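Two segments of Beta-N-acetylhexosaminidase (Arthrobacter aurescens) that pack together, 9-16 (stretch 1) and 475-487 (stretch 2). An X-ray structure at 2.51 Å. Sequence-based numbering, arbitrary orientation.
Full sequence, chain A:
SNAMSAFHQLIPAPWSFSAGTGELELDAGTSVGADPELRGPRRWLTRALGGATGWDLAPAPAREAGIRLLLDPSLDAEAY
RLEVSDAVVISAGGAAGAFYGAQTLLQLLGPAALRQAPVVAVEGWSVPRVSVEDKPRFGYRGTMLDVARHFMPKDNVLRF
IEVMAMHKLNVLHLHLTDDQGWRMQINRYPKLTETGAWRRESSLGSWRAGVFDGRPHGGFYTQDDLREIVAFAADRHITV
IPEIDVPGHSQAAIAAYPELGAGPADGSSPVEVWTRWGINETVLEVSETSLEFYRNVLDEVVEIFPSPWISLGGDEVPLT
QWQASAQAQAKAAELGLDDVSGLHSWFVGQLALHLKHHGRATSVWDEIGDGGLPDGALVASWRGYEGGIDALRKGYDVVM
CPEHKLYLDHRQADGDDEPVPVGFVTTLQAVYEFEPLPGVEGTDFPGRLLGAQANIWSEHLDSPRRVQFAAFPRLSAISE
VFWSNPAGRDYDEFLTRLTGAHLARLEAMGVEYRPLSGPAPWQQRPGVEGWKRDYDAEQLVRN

Stretch 1 9-16: QLIPAPWS
Stretch 2 (475-487) LSAISEVFWSNPA

An irregular, proline-rich segment near the start of the chain lies along the last turns of a helix more than 460 residues later, held by three direct hydrogen bonds and a close apolar fit; the contact buries 514 Å² summed over both sides. Stretch 1 is extended through Ile 11 (phi/psi -131/136), Pro 12 (-61/145), Ala 13 (-63/131) and Pro 14 (-69/165), then turns at Trp 15 (-71/-44). The peptide bond before Pro 12 is cis. Stretch 2 enters already helical and stays so through Trp 483, and Ser 484, at -81/-177, is the first residue to leave helical geometry; Asn 485 follows at -83/122. The two stretches run in the same sense. The CA of Pro 12 is 4.3 Å from the CA of Glu 480. The CA of Ala 13 is 5.8 Å from the CA of Ser 484, and the CA of Trp 15 is 5.9 Å from the CA of Asn 485.

At the centre, the backbone of Ala 13 is bound at both its polar atoms. N of Ala 13 donates to OE1 of Glu 480 at 2.8 Å, with an N-H...O angle of 157°, and O of Ala 13 accepts from OG of Ser 484 at 2.7 Å. The methyl of Ala 13 is small enough for this close approach, with CB of Ala 13 3.6 Å from OE1 of Glu 480 and 4.0 Å from OG of Ser 484. The CA-to-CB bond of Glu 480 points sideways, but its chain (chi1 t, chi2 148°, chi3 -56°) brings the carboxylate to the loop; both of its oxygens also have hydrogen-bonding partners elsewhere in the structure, which suits a charged group in a buried site. Ser 484, chi1 m, is short enough to hold its hydroxyl beside the Ala 13 carbonyl.

Pro 12, buried and C-gamma exo, lacks an amide hydrogen and so leaves no donor to satisfy as it packs on the helix. CB of Pro 12 lies 3.8 Å from CB of Trp 483 and 3.6 Å from OG of Ser 484, while CG of Pro 12 is 3.8 Å from OG of Ser 479. OG of Ser 479 (chi1 p) donates to O of Ser 476 at 2.7 Å, so its polarity is met within the helix. Ile 11 (chi1 m, chi2 t) extends the apolar surface, with CG2 of Ile 11 3.8 Å from O of Ser 476.

Trp 15 has the most area covered of any residue here. With chi1 at -82° and chi2 at 61°, its indole reaches the helix end, and NE1 of Trp 15 donates to O of Trp 483 at 3.1 Å in a nearly linear bond (177°). Asn 485, chi1 t, sets its CB over the face of the six-membered ring of Trp 15, 3.5 Å from the centroid and 7° off the normal, a CH-pi contact. With chi2 at 7°, OD1 of Asn 485 accepts from N of Ala 487 at 3.1 Å, so the polar end is engaged within the stretch while the CB packs on the indole. Trp 483 (chi1 t, chi2 -83°) meets Trp 15 obliquely: their five-membered rings have centroids 5.9 Å apart and planes at 73°. Finally, a water links the backbones weakly, its O donating to O of Pro 14 at 3.4 Å and accepting from N of Asn 485 at 3.5 Å.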

# COMPACT_ATOMS: atom_id res chain seq x y z
N GLN A 9 12.86 15.57 20.36
CA GLN A 9 11.68 15.62 19.50
C GLN A 9 10.76 14.39 19.38
O GLN A 9 9.92 14.34 18.49
CB GLN A 9 11.94 16.36 18.20
CG GLN A 9 12.36 17.78 18.54
CD GLN A 9 12.66 18.62 17.33
OE1 GLN A 9 13.42 18.22 16.43
NE2 GLN A 9 12.06 19.80 17.29
N LEU A 10 11.02 13.37 20.19
CA LEU A 10 10.24 12.12 20.23
C LEU A 10 8.73 12.27 20.43
O LEU A 10 8.29 12.99 21.33
CB LEU A 10 10.77 11.23 21.34
CG LEU A 10 12.28 11.02 21.32
CD1 LEU A 10 12.70 10.41 22.61
CD2 LEU A 10 12.66 10.13 20.14
N ILE A 11 7.94 11.58 19.62
CA ILE A 11 6.53 11.40 19.92
C ILE A 11 6.18 9.92 19.78
O ILE A 11 6.55 9.30 18.78
CB ILE A 11 5.67 12.18 18.90
CG1 ILE A 11 5.78 13.68 19.13
CG2 ILE A 11 4.22 11.75 18.96
CD1 ILE A 11 5.10 14.49 18.05
N PRO A 12 5.41 9.37 20.73
CA PRO A 12 4.99 9.97 22.01
C PRO A 12 6.19 10.31 22.90
O PRO A 12 7.17 9.58 22.91
CB PRO A 12 4.21 8.83 22.69
CG PRO A 12 3.97 7.80 21.63
CD PRO A 12 5.07 7.94 20.64
N ALA A 13 6.10 11.39 23.67
CA ALA A 13 7.17 11.76 24.60
C ALA A 13 7.35 10.68 25.66
O ALA A 13 6.38 10.27 26.28
CB ALA A 13 6.85 13.09 25.26
N PRO A 14 8.60 10.24 25.89
CA PRO A 14 8.92 9.23 26.90
C PRO A 14 8.72 9.78 28.31
O PRO A 14 8.62 11.00 28.47
CB PRO A 14 10.41 8.95 26.67
CG PRO A 14 10.80 9.71 25.45
CD PRO A 14 9.81 10.81 25.28
N TRP A 15 8.67 8.92 29.31
CA TRP A 15 8.42 9.39 30.66
C TRP A 15 9.59 10.16 31.27
O TRP A 15 9.39 11.21 31.88
CB TRP A 15 7.92 8.27 31.56
CG TRP A 15 6.45 8.04 31.38
CD1 TRP A 15 5.81 7.68 30.23
CD2 TRP A 15 5.43 8.17 32.38
NE1 TRP A 15 4.46 7.57 30.45
CE2 TRP A 15 4.20 7.86 31.76
CE3 TRP A 15 5.44 8.51 33.74
CZ2 TRP A 15 2.99 7.89 32.45
CZ3 TRP A 15 4.23 8.53 34.42
CH2 TRP A 15 3.03 8.23 33.78
N SER A 16 10.81 9.66 31.10
CA SER A 16 12.01 10.43 31.47
C SER A 16 13.09 10.42 30.39
O SER A 16 13.36 9.39 29.76
CB SER A 16 12.59 9.98 32.82
OG SER A 16 13.21 8.71 32.70
N LEU A 475 -4.09 11.45 15.28
CA LEU A 475 -3.70 10.19 15.88
C LEU A 475 -2.28 10.23 16.50
O LEU A 475 -1.95 9.43 17.38
CB LEU A 475 -3.78 9.08 14.83
CG LEU A 475 -3.74 7.65 15.36
CD1 LEU A 475 -4.69 7.51 16.54
CD2 LEU A 475 -4.10 6.65 14.26
N SER A 476 -1.45 11.16 16.05
CA SER A 476 -0.13 11.32 16.65
C SER A 476 -0.24 11.94 18.04
O SER A 476 0.42 11.50 18.99
CB SER A 476 0.78 12.18 15.77
OG SER A 476 1.01 11.58 14.51
N ALA A 477 -1.08 12.96 18.15
CA ALA A 477 -1.34 13.61 19.43
C ALA A 477 -2.05 12.65 20.41
O ALA A 477 -1.71 12.57 21.60
CB ALA A 477 -2.17 14.86 19.21
N ILE A 478 -3.02 11.91 19.88
CA ILE A 478 -3.70 10.86 20.63
C ILE A 478 -2.74 9.79 21.14
O ILE A 478 -2.84 9.35 22.28
CB ILE A 478 -4.85 10.25 19.79
CG1 ILE A 478 -6.05 11.19 19.80
CG2 ILE A 478 -5.27 8.92 20.33
CD1 ILE A 478 -6.89 11.14 18.54
N SER A 479 -1.79 9.36 20.31
CA SER A 479 -0.85 8.33 20.75
C SER A 479 -0.08 8.80 21.97
O SER A 479 0.29 7.98 22.82
CB SER A 479 0.11 7.91 19.63
OG SER A 479 1.13 8.88 19.40
N GLU A 480 0.16 10.11 22.06
CA GLU A 480 0.87 10.68 23.21
C GLU A 480 -0.03 10.69 24.45
O GLU A 480 0.39 10.34 25.55
CB GLU A 480 1.38 12.09 22.90
CG GLU A 480 2.15 12.69 24.07
CD GLU A 480 3.27 13.63 23.65
OE1 GLU A 480 4.16 13.20 22.88
OE2 GLU A 480 3.28 14.80 24.09
N VAL A 481 -1.28 11.11 24.25
CA VAL A 481 -2.25 11.09 25.33
C VAL A 481 -2.35 9.68 25.93
O VAL A 481 -2.42 9.54 27.15
CB VAL A 481 -3.64 11.58 24.84
CG1 VAL A 481 -4.70 11.36 25.91
CG2 VAL A 481 -3.57 13.05 24.41
N PHE A 482 -2.31 8.65 25.09
CA PHE A 482 -2.41 7.26 25.57
C PHE A 482 -1.13 6.73 26.21
O PHE A 482 -1.19 5.93 27.14
CB PHE A 482 -2.80 6.31 24.44
CG PHE A 482 -4.16 6.57 23.86
CD1 PHE A 482 -4.93 7.62 24.33
CD2 PHE A 482 -4.66 5.76 22.85
CE1 PHE A 482 -6.19 7.86 23.79
CE2 PHE A 482 -5.91 6.00 22.30
CZ PHE A 482 -6.68 7.05 22.77
N TRP A 483 0.01 7.04 25.61
CA TRP A 483 1.31 6.60 26.12
C TRP A 483 1.95 7.42 27.25
O TRP A 483 2.34 6.88 28.29
CB TRP A 483 2.31 6.45 24.97
CG TRP A 483 3.61 5.92 25.44
CD1 TRP A 483 4.63 6.64 26.00
CD2 TRP A 483 4.02 4.56 25.45
NE1 TRP A 483 5.67 5.80 26.33
CE2 TRP A 483 5.32 4.52 26.01
CE3 TRP A 483 3.43 3.36 25.05
CZ2 TRP A 483 6.02 3.33 26.18
CZ3 TRP A 483 4.13 2.19 25.21
CH2 TRP A 483 5.41 2.18 25.77
N SER A 484 2.03 8.74 27.06
CA SER A 484 2.95 9.55 27.86
C SER A 484 2.41 9.91 29.23
O SER A 484 1.33 9.52 29.62
CB SER A 484 3.34 10.84 27.13
OG SER A 484 3.79 10.58 25.81
N ASN A 485 3.21 10.70 29.95
CA ASN A 485 2.88 11.24 31.25
C ASN A 485 2.03 12.52 31.12
O ASN A 485 2.45 13.50 30.49
CB ASN A 485 4.19 11.52 32.01
CG ASN A 485 3.98 12.11 33.40
OD1 ASN A 485 2.85 12.20 33.89
ND2 ASN A 485 5.07 12.48 34.04
N PRO A 486 0.83 12.51 31.72
CA PRO A 486 -0.12 13.63 31.63
C PRO A 486 0.38 14.91 32.30
O PRO A 486 -0.15 15.98 32.02
CB PRO A 486 -1.35 13.10 32.36
CG PRO A 486 -0.84 12.03 33.25
CD PRO A 486 0.30 11.40 32.53
N ALA A 487 1.38 14.80 33.17
CA ALA A 487 1.91 15.95 33.90
C ALA A 487 2.64 16.93 32.98
O ALA A 487 2.52 18.15 33.13
CB ALA A 487 2.86 15.48 34.98
O HOH W 1 5.84 12.79 29.13